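Local coordinates for protein pseudoperoxidase (Leishmania major, PDB 5VIA) that binds heme b in a largely helical fold of the heme peroxidase family, the protein supplying both axial ligands of the iron, and is named a pseudoperoxidase, at residues K13-D18 / R286-P291; D18-A23 / A89-I94; V161-E166 / G178-L183; Q217-V222 / Q236-A241. One frame throughout, in Å; residues are numbered along the deposited sequence.

Contact 1. Residues K13-D18 / R286-P291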
# COMPACT_ATOMS: atom_id res chain seq x y z
N LYS A 13 -23.06 -2.99 13.47
CA LYS A 13 -24.38 -3.04 12.86
C LYS A 13 -24.38 -4.00 11.68
O LYS A 13 -25.39 -4.67 11.40
CB LYS A 13 -24.82 -1.65 12.40
CG LYS A 13 -26.23 -1.60 11.83
CD LYS A 13 -26.67 -0.18 11.52
CE LYS A 13 -28.17 -0.04 11.68
NZ LYS A 13 -28.90 -1.09 10.92
N TYR A 14 -23.24 -4.09 11.01
CA TYR A 14 -23.11 -4.89 9.80
C TYR A 14 -22.13 -6.04 9.95
O TYR A 14 -21.29 -6.05 10.86
CB TYR A 14 -22.65 -4.01 8.64
CG TYR A 14 -23.42 -2.72 8.54
CD1 TYR A 14 -24.75 -2.72 8.17
CD2 TYR A 14 -22.81 -1.50 8.80
CE1 TYR A 14 -25.47 -1.55 8.07
CE2 TYR A 14 -23.51 -0.33 8.71
CZ TYR A 14 -24.85 -0.35 8.34
OH TYR A 14 -25.57 0.82 8.24
N ALA A 15 -22.23 -7.00 9.04
CA ALA A 15 -21.23 -8.06 8.92
C ALA A 15 -20.07 -7.55 8.08
O ALA A 15 -20.29 -6.97 7.01
CB ALA A 15 -21.84 -9.29 8.29
N ARG A 16 -18.85 -7.77 8.55
CA ARG A 16 -17.66 -7.29 7.86
C ARG A 16 -17.49 -7.89 6.46
O ARG A 16 -16.87 -7.27 5.59
CB ARG A 16 -16.41 -7.55 8.71
CG ARG A 16 -16.16 -9.02 9.01
CD ARG A 16 -15.05 -9.23 10.03
NE ARG A 16 -15.00 -10.62 10.47
CZ ARG A 16 -14.27 -11.07 11.49
NH1 ARG A 16 -13.51 -10.23 12.18
NH2 ARG A 16 -14.30 -12.36 11.81
N GLU A 17 -18.04 -9.08 6.24
CA GLU A 17 -17.93 -9.75 4.94
C GLU A 17 -18.86 -9.13 3.90
O GLU A 17 -18.58 -9.20 2.70
CB GLU A 17 -18.24 -11.25 5.05
CG GLU A 17 -17.84 -11.88 6.36
CD GLU A 17 -18.91 -11.73 7.42
OE1 GLU A 17 -20.11 -11.82 7.07
OE2 GLU A 17 -18.55 -11.50 8.59
N ASP A 18 -19.96 -8.53 4.37
CA ASP A 18 -20.88 -7.83 3.48
C ASP A 18 -20.21 -6.61 2.88
O ASP A 18 -20.34 -6.34 1.68
CB ASP A 18 -22.15 -7.41 4.23
CG ASP A 18 -23.08 -8.57 4.50
OD1 ASP A 18 -22.88 -9.65 3.91
OD2 ASP A 18 -24.03 -8.40 5.30
N ARG A 286 -12.23 -2.40 18.84
CA ARG A 286 -13.01 -3.43 19.50
C ARG A 286 -12.96 -4.76 18.76
O ARG A 286 -13.08 -4.80 17.53
CB ARG A 286 -14.46 -2.96 19.67
CG ARG A 286 -14.58 -1.64 20.43
CD ARG A 286 -16.00 -1.42 20.93
NE ARG A 286 -16.35 -0.00 21.03
CZ ARG A 286 -16.58 0.78 19.98
NH1 ARG A 286 -16.49 0.28 18.75
NH2 ARG A 286 -16.90 2.05 20.14
N PRO A 287 -12.76 -5.85 19.51
CA PRO A 287 -12.82 -7.19 18.92
C PRO A 287 -14.17 -7.43 18.26
O PRO A 287 -15.20 -7.05 18.81
CB PRO A 287 -12.63 -8.11 20.13
CG PRO A 287 -11.78 -7.30 21.06
CD PRO A 287 -12.30 -5.89 20.91
N TYR A 288 -14.15 -8.03 17.07
CA TYR A 288 -15.36 -8.19 16.27
C TYR A 288 -16.24 -9.30 16.83
O TYR A 288 -15.76 -10.30 17.37
CB TYR A 288 -14.97 -8.49 14.82
CG TYR A 288 -16.13 -8.64 13.86
CD1 TYR A 288 -16.66 -7.54 13.19
CD2 TYR A 288 -16.68 -9.89 13.59
CE1 TYR A 288 -17.70 -7.68 12.31
CE2 TYR A 288 -17.72 -10.04 12.70
CZ TYR A 288 -18.23 -8.93 12.06
OH TYR A 288 -19.27 -9.07 11.18
N SER A 289 -17.55 -9.11 16.69
CA SER A 289 -18.54 -10.11 17.05
C SER A 289 -19.54 -10.11 15.92
O SER A 289 -19.85 -9.05 15.37
CB SER A 289 -19.22 -9.72 18.37
OG SER A 289 -19.93 -10.81 18.93
N ASP A 290 -20.04 -11.28 15.53
CA ASP A 290 -21.06 -11.33 14.49
C ASP A 290 -22.33 -10.69 15.03
O ASP A 290 -22.82 -11.08 16.09
CB ASP A 290 -21.32 -12.77 14.04
CG ASP A 290 -22.32 -12.84 12.89
OD1 ASP A 290 -21.91 -12.67 11.73
OD2 ASP A 290 -23.52 -13.07 13.17
N PRO A 291 -22.85 -9.68 14.32
CA PRO A 291 -24.01 -8.91 14.77
C PRO A 291 -25.29 -9.75 14.80
O PRO A 291 -26.27 -9.36 15.44
CB PRO A 291 -24.14 -7.82 13.71
CG PRO A 291 -23.53 -8.40 12.49
CD PRO A 291 -22.40 -9.25 12.98
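Arg16 and Tyr288 meet in a cation-pi stack that ties the N-terminal end of helix 16-29 to the tail leaving strand 286-287, at the surface of this peroxidase-family fold. The guanidinium lies flat on one face of the tyrosine ring, the planes 9° apart and the centres 4.0 Å from each other. It is displaced to one flank, with Arg16 CZ 3.4 Å from Tyr288 CD2, while Arg16 CD stands over the middle of the Tyr288 ring, 3.6 Å from its centroid, in a CH-pi contact. Arg16 CB and CG touch the phenol end of the ring, and from CG to NE the chain runs extended over it.

One hydrogen bond accompanies the stack. Arg16 N donates to Tyr288 OH across 3.0 Å at 157°. Since Ala15 holds the N-cap position, this amide belongs to the first turn of the helix, and the phenol oxygen gives it a partner. Arg16 NH1 has a weak bond of its own, to Asp109 O.

The van der Waals part is smaller. Pro291 CG rests 3.6 Å from Tyr14 O, while Tyr288 also touches Pro12.

A further charge lies near the hydroxyl. The carboxylate of Glu17 stands almost perpendicular to the tyrosine ring, with Glu17 OE2 3.6 Å from Tyr288 OH and 4.7 Å from the like-charged Asp290 OD1.

Contact 2. Residues D18-A23 / A89-I94; sequences DVVASA and ASLAAI
Leu91 reaches across to helix 16-29 with both branches, one for each of two valines. Its CG sits anti to the carbonyl carbon, beside the backbone N (chi1 -72°), which brings CG toward the partner helix. CD1 takes Val19, coming within 3.7 Å of Val19 CB, and touches both valine methyls as well. CD2 takes Val20, 4.1 Å from Val20 CG2. Each valine crosses the leucine at about a right angle.

Val20 has CG1 anti to its backbone N (chi1 166°), an arrangement that leaves CG2 to do the touching. That one methyl lies 3.7 Å from Leu91 O and 4.4 Å from Ile94 CG2, so it spans a turn of helix 85-99. Further along, the side chains shrink to alanines: Ala23 CB approaches Ala92 CA to 4.2 Å.

This is helix-on-helix packing inside the peroxidase domain, the axes of 18-23 and 89-94 crossing at -60° with a closest approach of 8.4 Å. Helix 67-79 closes one flank through Leu76, which touches Ala23 and Ala92, and helix 105-109 covers another, its Leu108 against Val20 and Leu91.

Every residue that touches is buried, and the side chains meet one another through hydrocarbon groups alone; Leu91 O is merely packed against by a methyl. The two helices are therefore joined here by shape and by exclusion of water, without directional bonds to fix their relative rotation.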
# COMPACT_ATOMS: atom_id res chain seq x y z
N ASP A 18 -19.96 -8.53 4.37
CA ASP A 18 -20.88 -7.83 3.48
C ASP A 18 -20.21 -6.61 2.88
O ASP A 18 -20.34 -6.34 1.68
CB ASP A 18 -22.15 -7.41 4.23
CG ASP A 18 -23.08 -8.57 4.50
OD1 ASP A 18 -22.88 -9.65 3.91
OD2 ASP A 18 -24.03 -8.40 5.30
N VAL A 19 -19.48 -5.86 3.71
CA VAL A 19 -18.77 -4.68 3.25
C VAL A 19 -17.69 -5.10 2.26
O VAL A 19 -17.56 -4.52 1.17
CB VAL A 19 -18.14 -3.88 4.41
CG1 VAL A 19 -17.54 -2.57 3.89
CG2 VAL A 19 -19.19 -3.59 5.48
N VAL A 20 -16.93 -6.12 2.63
CA VAL A 20 -15.93 -6.70 1.73
C VAL A 20 -16.55 -7.15 0.40
O VAL A 20 -15.98 -6.91 -0.67
CB VAL A 20 -15.17 -7.87 2.41
CG1 VAL A 20 -14.39 -8.67 1.39
CG2 VAL A 20 -14.25 -7.33 3.52
N ALA A 21 -17.71 -7.78 0.44
CA ALA A 21 -18.33 -8.28 -0.78
C ALA A 21 -18.81 -7.12 -1.66
O ALA A 21 -18.69 -7.19 -2.89
CB ALA A 21 -19.48 -9.20 -0.45
N SER A 22 -19.34 -6.07 -1.03
CA SER A 22 -19.81 -4.89 -1.76
C SER A 22 -18.64 -4.17 -2.44
O SER A 22 -18.77 -3.71 -3.57
CB SER A 22 -20.54 -3.94 -0.81
OG SER A 22 -21.61 -4.58 -0.13
N ALA A 23 -17.51 -4.08 -1.77
CA ALA A 23 -16.33 -3.48 -2.39
C ALA A 23 -15.83 -4.33 -3.56
O ALA A 23 -15.46 -3.80 -4.62
CB ALA A 23 -15.23 -3.26 -1.36
N ALA A 89 -13.05 2.06 5.11
CA ALA A 89 -11.85 2.18 4.29
C ALA A 89 -10.91 0.99 4.49
O ALA A 89 -10.35 0.47 3.52
CB ALA A 89 -11.13 3.50 4.57
N SER A 90 -10.76 0.54 5.73
CA SER A 90 -9.90 -0.61 6.01
C SER A 90 -10.46 -1.90 5.39
O SER A 90 -9.70 -2.76 4.93
CB SER A 90 -9.66 -0.77 7.52
OG SER A 90 -10.87 -1.11 8.17
N LEU A 91 -11.79 -2.03 5.37
CA LEU A 91 -12.43 -3.21 4.77
C LEU A 91 -12.34 -3.22 3.24
O LEU A 91 -12.28 -4.29 2.61
CB LEU A 91 -13.90 -3.30 5.21
CG LEU A 91 -14.12 -3.70 6.67
CD1 LEU A 91 -15.58 -3.61 7.04
CD2 LEU A 91 -13.62 -5.10 6.93
N ALA A 92 -12.35 -2.03 2.65
CA ALA A 92 -12.15 -1.88 1.21
C ALA A 92 -10.74 -2.27 0.80
O ALA A 92 -10.54 -2.86 -0.25
CB ALA A 92 -12.48 -0.46 0.76
N ALA A 93 -9.75 -1.93 1.63
CA ALA A 93 -8.37 -2.33 1.36
C ALA A 93 -8.27 -3.84 1.43
O ALA A 93 -7.66 -4.49 0.57
CB ALA A 93 -7.40 -1.68 2.36
N ILE A 94 -8.88 -4.41 2.48
CA ILE A 94 -8.90 -5.86 2.65
C ILE A 94 -9.60 -6.53 1.46
O ILE A 94 -9.17 -7.58 0.98
CB ILE A 94 -9.58 -6.25 4.00
CG1 ILE A 94 -8.70 -5.84 5.18
CG2 ILE A 94 -9.87 -7.74 4.08
CD1 ILE A 94 -9.41 -5.93 6.53

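Contact 3. Residues V161-E166 / G178-L183. With HEM (protoporphyrin IX containing Fe), chain B.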
# COMPACT_ATOMS: atom_id res chain seq x y z
N VAL A 161 1.27 -5.73 -7.16
CA VAL A 161 0.05 -5.37 -7.89
C VAL A 161 0.02 -3.87 -8.19
O VAL A 161 0.86 -3.11 -7.69
CB VAL A 161 -1.24 -5.73 -7.10
CG1 VAL A 161 -1.36 -7.24 -6.91
CG2 VAL A 161 -1.26 -5.02 -5.76
N GLY A 162 -0.96 -3.44 -8.98
CA GLY A 162 -1.14 -2.04 -9.29
C GLY A 162 -0.24 -1.52 -10.38
O GLY A 162 0.48 -2.29 -11.02
N GLU A 163 -0.26 -0.21 -10.61
CA GLU A 163 0.59 0.39 -11.62
C GLU A 163 0.86 1.85 -11.33
O GLU A 163 0.34 2.42 -10.36
CB GLU A 163 -0.05 0.25 -13.01
CG GLU A 163 -1.48 0.68 -13.07
CD GLU A 163 -2.14 0.34 -14.39
OE1 GLU A 163 -1.76 0.91 -15.42
OE2 GLU A 163 -3.03 -0.53 -14.40
N PHE A 164 1.66 2.47 -12.19
CA PHE A 164 2.03 3.88 -12.06
C PHE A 164 1.02 4.80 -12.74
O PHE A 164 0.44 4.44 -13.76
CB PHE A 164 3.44 4.08 -12.65
CG PHE A 164 4.53 3.57 -11.76
CD1 PHE A 164 4.65 2.21 -11.47
CD2 PHE A 164 5.44 4.46 -11.18
CE1 PHE A 164 5.66 1.74 -10.63
CE2 PHE A 164 6.44 3.99 -10.33
CZ PHE A 164 6.55 2.63 -10.06
N HIS A 165 0.82 5.98 -12.17
CA HIS A 165 -0.12 6.95 -12.75
C HIS A 165 0.53 8.32 -12.98
O HIS A 165 1.43 8.74 -12.23
CB HIS A 165 -1.36 7.10 -11.85
CG HIS A 165 -2.05 5.81 -11.57
ND1 HIS A 165 -1.56 4.88 -10.68
CD2 HIS A 165 -3.18 5.27 -12.08
CE1 HIS A 165 -2.36 3.84 -10.63
NE2 HIS A 165 -3.36 4.05 -11.48
N GLU A 166 0.08 9.01 -14.02
CA GLU A 166 0.69 10.28 -14.42
C GLU A 166 0.51 11.39 -13.38
O GLU A 166 1.36 12.27 -13.26
CB GLU A 166 0.18 10.71 -15.80
CG GLU A 166 1.26 10.67 -16.91
CD GLU A 166 0.70 10.33 -18.27
OE1 GLU A 166 -0.52 10.06 -18.35
OE2 GLU A 166 1.47 10.34 -19.27
N GLY A 178 5.97 -5.89 -13.54
CA GLY A 178 5.56 -6.36 -14.85
C GLY A 178 4.17 -6.98 -14.84
O GLY A 178 3.64 -7.35 -15.90
N ARG A 179 3.59 -7.09 -13.65
CA ARG A 179 2.24 -7.64 -13.50
C ARG A 179 1.43 -6.79 -12.54
O ARG A 179 1.98 -6.00 -11.76
CB ARG A 179 2.28 -9.09 -13.02
CG ARG A 179 2.94 -10.03 -14.00
CD ARG A 179 2.64 -11.49 -13.68
NE ARG A 179 3.39 -12.39 -14.56
CZ ARG A 179 3.70 -13.64 -14.25
NH1 ARG A 179 3.33 -14.16 -13.08
NH2 ARG A 179 4.39 -14.39 -15.11
N ARG A 180 0.11 -6.96 -12.59
CA ARG A 180 -0.79 -6.05 -11.90
C ARG A 180 -1.83 -6.71 -10.99
O ARG A 180 -2.36 -6.06 -10.10
CB ARG A 180 -1.54 -5.21 -12.94
CG ARG A 180 -0.65 -4.34 -13.77
CD ARG A 180 -1.45 -3.46 -14.70
NE ARG A 180 -2.03 -4.23 -15.78
CZ ARG A 180 -2.87 -3.71 -16.67
NH1 ARG A 180 -3.22 -2.43 -16.57
NH2 ARG A 180 -3.37 -4.46 -17.64
N TYR A 181 -2.15 -7.97 -11.23
CA TYR A 181 -3.38 -8.52 -10.65
C TYR A 181 -3.25 -9.66 -9.64
O TYR A 181 -4.27 -10.17 -9.18
CB TYR A 181 -4.37 -8.89 -11.75
CG TYR A 181 -4.78 -7.71 -12.61
CD1 TYR A 181 -5.42 -6.60 -12.04
CD2 TYR A 181 -4.53 -7.69 -13.97
CE1 TYR A 181 -5.81 -5.52 -12.82
CE2 TYR A 181 -4.91 -6.62 -14.75
CZ TYR A 181 -5.55 -5.53 -14.17
OH TYR A 181 -5.92 -4.46 -14.96
N THR A 182 -2.03 -10.05 -9.26
CA THR A 182 -1.85 -11.08 -8.22
C THR A 182 -0.93 -10.59 -7.10
O THR A 182 0.26 -10.32 -7.35
CB THR A 182 -1.31 -12.40 -8.81
OG1 THR A 182 -2.17 -12.83 -9.88
CG2 THR A 182 -1.28 -13.49 -7.77
N LEU A 183 -1.46 -10.48 -5.89
CA LEU A 183 -0.64 -10.01 -4.77
C LEU A 183 0.02 -11.21 -4.10
O LEU A 183 -0.59 -11.88 -3.26
CB LEU A 183 -1.47 -9.20 -3.77
CG LEU A 183 -0.74 -8.17 -2.89
CD1 LEU A 183 -1.72 -7.36 -2.04
CD2 LEU A 183 0.32 -8.81 -2.00
CHA HEM B . 2.23 2.20 -5.83
CHB HEM B . 6.53 3.62 -4.03
CHC HEM B . 5.15 1.82 0.26
CHD HEM B . 1.21 -0.24 -1.73
C1A HEM B . 3.45 2.79 -5.67
C2A HEM B . 4.08 3.64 -6.66
C3A HEM B . 5.25 4.04 -6.18
C4A HEM B . 5.43 3.45 -4.85
CMA HEM B . 6.26 4.96 -6.89
CAA HEM B . 3.46 4.04 -8.01
CBA HEM B . 2.41 5.11 -7.63
CGA HEM B . 1.65 5.65 -8.82
O1A HEM B . 2.30 6.25 -9.72
O2A HEM B . 0.40 5.51 -8.85
C1B HEM B . 6.54 3.29 -2.69
C2B HEM B . 7.61 3.53 -1.75
C3B HEM B . 7.24 3.06 -0.55
C4B HEM B . 5.92 2.45 -0.70
CMB HEM B . 8.93 4.25 -2.08
CAB HEM B . 8.13 3.14 0.72
CBB HEM B . 7.61 3.18 1.95
C1C HEM B . 3.98 1.10 0.11
C2C HEM B . 3.27 0.35 1.15
C3C HEM B . 2.17 -0.21 0.58
C4C HEM B . 2.16 0.16 -0.82
CMC HEM B . 3.74 0.27 2.63
CAC HEM B . 1.03 -1.09 1.15
CBC HEM B . 0.87 -1.34 2.46
C1D HEM B . 1.11 0.21 -3.03
C2D HEM B . 0.09 -0.20 -3.98
C3D HEM B . 0.41 0.56 -5.26
C4D HEM B . 1.59 1.34 -4.96
CMD HEM B . -1.07 -1.18 -3.75
CAD HEM B . -0.38 0.51 -6.59
CBD HEM B . -1.46 1.60 -6.45
CGD HEM B . -2.31 1.71 -7.69
O1D HEM B . -3.10 2.69 -7.79
O2D HEM B . -2.18 0.83 -8.57
NA HEM B . 4.31 2.69 -4.58
NB HEM B . 5.53 2.63 -2.03
NC HEM B . 3.27 0.96 -1.09
ND HEM B . 1.98 1.10 -3.64
FE HEM B . 3.77 1.91 -2.84
O HOH W 1 -6.00 -2.15 -13.87
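Glu163 and Arg180 are joined by a salt bridge in which the guanidinium presents its edge. Arg180 NH1 donates to Glu163 OE2 over 2.9 Å, meeting it on the syn side but 31° out of the carboxylate plane, and the two flat groups are turned 64° apart. The arginine chain bends at chi3 (-72°), turning NE aside; Arg180 CD, before the bend, lies 3.3 Å from Glu163 OE2. Tyr181 OH sits over a face of the guanidinium, and a water bonded to that hydroxyl reaches Glu163 OE2 weakly.

Both segments belong to the long loop that follows axial ligand His159; 161-166 binds both heme propionates, and Ser169 further along the loop also bonds the heme. Glu163 N donates to one propionate, at HEM O2D. His165 grips both oxygens of the other, its backbone N bonding HEM O1A and its ND1, at the ring edge, bonding HEM O2A at 2.8 Å. The Phe164 ring lays one face against HEM CAA.

Gly162 passes close to the heme, its CA 3.1 Å from HEM O2D; its N donates to Arg180 O at 3.2 Å. Next to it Val161 CB lies 3.2 Å from that same Arg180 O, while Val161 CG1 wedges against the backbone at Leu183 N, 3.4 Å away, and Leu183 CB.

Contact 4. Residues Q217-V222 / Q236-A241. With HEM (protoporphyrin IX containing Fe), chain B.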
# COMPACT_ATOMS: atom_id res chain seq x y z
N GLN A 217 13.18 11.73 -8.86
CA GLN A 217 14.54 11.66 -9.38
C GLN A 217 15.22 10.35 -9.02
O GLN A 217 16.33 10.08 -9.48
CB GLN A 217 15.36 12.83 -8.82
CG GLN A 217 14.74 14.21 -9.02
CD GLN A 217 15.64 15.33 -8.50
OE1 GLN A 217 16.58 15.08 -7.74
NE2 GLN A 217 15.35 16.56 -8.90
N THR A 218 14.57 9.54 -8.19
CA THR A 218 15.19 8.33 -7.67
C THR A 218 14.56 7.08 -8.27
O THR A 218 14.85 5.97 -7.82
CB THR A 218 15.06 8.25 -6.13
OG1 THR A 218 13.73 7.82 -5.81
CG2 THR A 218 15.32 9.61 -5.49
N LEU A 219 13.70 7.24 -9.26
CA LEU A 219 13.10 6.06 -9.86
C LEU A 219 14.12 5.34 -10.73
O LEU A 219 14.95 5.97 -11.39
CB LEU A 219 11.85 6.40 -10.66
CG LEU A 219 10.66 7.01 -9.91
CD1 LEU A 219 9.48 7.19 -10.85
CD2 LEU A 219 10.25 6.19 -8.69
N ARG A 220 14.09 4.01 -10.69
CA ARG A 220 14.96 3.23 -11.55
C ARG A 220 14.12 2.23 -12.34
O ARG A 220 12.98 1.94 -11.98
CB ARG A 220 16.07 2.54 -10.76
CG ARG A 220 17.03 3.51 -10.07
CD ARG A 220 18.30 2.79 -9.64
NE ARG A 220 19.11 3.57 -8.70
CZ ARG A 220 19.75 3.03 -7.66
NH1 ARG A 220 19.65 1.73 -7.42
NH2 ARG A 220 20.47 3.79 -6.85
N CYS A 221 14.71 1.71 -13.40
CA CYS A 221 13.91 1.08 -14.44
C CYS A 221 14.61 -0.12 -15.07
O CYS A 221 15.82 -0.09 -15.33
CB CYS A 221 13.62 2.12 -15.52
SG CYS A 221 12.64 1.54 -16.89
N VAL A 222 13.84 -1.19 -15.28
CA VAL A 222 14.26 -2.27 -16.16
C VAL A 222 13.14 -2.57 -17.15
O VAL A 222 11.96 -2.40 -16.82
CB VAL A 222 14.67 -3.54 -15.38
CG1 VAL A 222 13.45 -4.24 -14.79
CG2 VAL A 222 15.44 -4.48 -16.28
N GLN A 236 7.78 -2.00 -19.10
CA GLN A 236 8.62 -1.12 -18.31
C GLN A 236 8.33 -1.39 -16.84
O GLN A 236 7.17 -1.29 -16.41
CB GLN A 236 8.35 0.35 -18.67
CG GLN A 236 9.10 1.38 -17.81
CD GLN A 236 8.79 2.81 -18.22
OE1 GLN A 236 7.70 3.11 -18.71
NE2 GLN A 236 9.77 3.69 -18.07
N CYS A 237 9.36 -1.75 -16.10
CA CYS A 237 9.23 -2.05 -14.68
C CYS A 237 10.05 -1.06 -13.88
O CYS A 237 11.24 -0.84 -14.18
CB CYS A 237 9.68 -3.48 -14.40
SG CYS A 237 8.81 -4.69 -15.40
N VAL A 238 9.42 -0.45 -12.88
CA VAL A 238 9.97 0.74 -12.23
C VAL A 238 9.96 0.55 -10.72
O VAL A 238 8.96 0.10 -10.16
CB VAL A 238 9.15 1.99 -12.62
CG1 VAL A 238 9.71 3.23 -11.96
CG2 VAL A 238 9.13 2.18 -14.15
N VAL A 239 11.07 0.87 -10.06
CA VAL A 239 11.20 0.72 -8.60
C VAL A 239 12.03 1.88 -8.06
O VAL A 239 12.97 2.33 -8.71
CB VAL A 239 11.89 -0.62 -8.23
CG1 VAL A 239 11.99 -0.78 -6.71
CG2 VAL A 239 11.14 -1.81 -8.81
N ASN A 240 11.66 2.39 -6.88
CA ASN A 240 12.45 3.41 -6.20
C ASN A 240 13.88 2.95 -5.95
O ASN A 240 14.10 1.79 -5.59
CB ASN A 240 11.81 3.74 -4.83
CG ASN A 240 10.73 4.79 -4.93
OD1 ASN A 240 9.64 4.52 -5.45
ND2 ASN A 240 11.01 5.98 -4.40
N ALA A 241 14.85 3.85 -6.14
CA ALA A 241 16.24 3.55 -5.79
C ALA A 241 16.35 3.05 -4.35
O ALA A 241 17.09 2.10 -4.07
CB ALA A 241 17.13 4.79 -5.98
CHA HEM B . 2.23 2.20 -5.83
CHB HEM B . 6.53 3.62 -4.03
CHC HEM B . 5.15 1.82 0.26
CHD HEM B . 1.21 -0.24 -1.73
C1A HEM B . 3.45 2.79 -5.67
C2A HEM B . 4.08 3.64 -6.66
C3A HEM B . 5.25 4.04 -6.18
C4A HEM B . 5.43 3.45 -4.85
CMA HEM B . 6.26 4.96 -6.89
CAA HEM B . 3.46 4.04 -8.01
CBA HEM B . 2.41 5.11 -7.63
CGA HEM B . 1.65 5.65 -8.82
O1A HEM B . 2.30 6.25 -9.72
O2A HEM B . 0.40 5.51 -8.85
C1B HEM B . 6.54 3.29 -2.69
C2B HEM B . 7.61 3.53 -1.75
C3B HEM B . 7.24 3.06 -0.55
C4B HEM B . 5.92 2.45 -0.70
CMB HEM B . 8.93 4.25 -2.08
CAB HEM B . 8.13 3.14 0.72
CBB HEM B . 7.61 3.18 1.95
C1C HEM B . 3.98 1.10 0.11
C2C HEM B . 3.27 0.35 1.15
C3C HEM B . 2.17 -0.21 0.58
C4C HEM B . 2.16 0.16 -0.82
CMC HEM B . 3.74 0.27 2.63
CAC HEM B . 1.03 -1.09 1.15
CBC HEM B . 0.87 -1.34 2.46
C1D HEM B . 1.11 0.21 -3.03
C2D HEM B . 0.09 -0.20 -3.98
C3D HEM B . 0.41 0.56 -5.26
C4D HEM B . 1.59 1.34 -4.96
CMD HEM B . -1.07 -1.18 -3.75
CAD HEM B . -0.38 0.51 -6.59
CBD HEM B . -1.46 1.60 -6.45
CGD HEM B . -2.31 1.71 -7.69
O1D HEM B . -3.10 2.69 -7.79
O2D HEM B . -2.18 0.83 -8.57
NA HEM B . 4.31 2.69 -4.58
NB HEM B . 5.53 2.63 -2.03
NC HEM B . 3.27 0.96 -1.09
ND HEM B . 1.98 1.10 -3.64
FE HEM B . 3.77 1.91 -2.84
O HOH W 2 14.08 6.10 -3.80
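Arg220 pairs with Val239, and Val222 with Cys237, as the hydrogen-bonded rungs of an antiparallel beta hairpin made by strands 219-224 and 235-240. Bonds run both ways in each rung: Arg220 N donates to Val239 O at 2.8 Å, and Cys237 N to Val222 O at the same distance. In the non-hydrogen-bonded pair between them, Cys221 and Val238 lie side by side, and Val238 CA comes 3.3 Å from Arg220 O in a CA-H...O contact. Ala241 N adds a bond of 2.7 Å to Thr218 O just where the strand gives way to helix 241-245.

The side chains follow the pairing. Arg220, extended from CG to NE, passes its guanidinium over Ala241, whose CB touches Arg220 CZ at 3.6 Å from one face, offset toward the rim. Arg220 NH1 also has a long, weak ion pair with Glu245. On that same face of the sheet Val222 and Cys237 pack on Phe190 of helix 186-194. The other face carries Cys221 and Val238, the latter resting on Phe164 and Ala174. Strand 199-200 pairs with 219-224 on the edge away from 235-240, making the hairpin part of a three-stranded antiparallel sheet.

At the heme end Leu219 CD2 lies against the Asn240 amide, and Asn240 CG stands 3.4 Å from the heme methyl HEM CMB. Val56 O accepts from Asn240 ND2, and Asp57 bonds Thr218 OG1. A water joins the two side chains, donating to Thr218 OG1 at 2.7 Å and accepting from Asn240 ND2 at 3.1 Å.

Overall arrangement
Contacts 1 and 2 share Asp18 and follow one another along helix 16-29; they touch where Arg16 CB meets Leu91 CD2 at 4.1 Å. Contact 1 closes the two ends of the chain on the surface, and the other three nest within that loop. Contacts 3 and 4 both line the heme, one at the propionates and one at a methyl-bearing edge, with centres about 14 Å apart. They also touch directly, through Phe164 CZ and Val238 O at 3.5 Å. Contact 2 lies between the two groups, its nearest atoms about 7 Å from contact 3, whereas contacts 1 and 4 sit on opposite sides of the chain's centre, about 41 Å apart between centres.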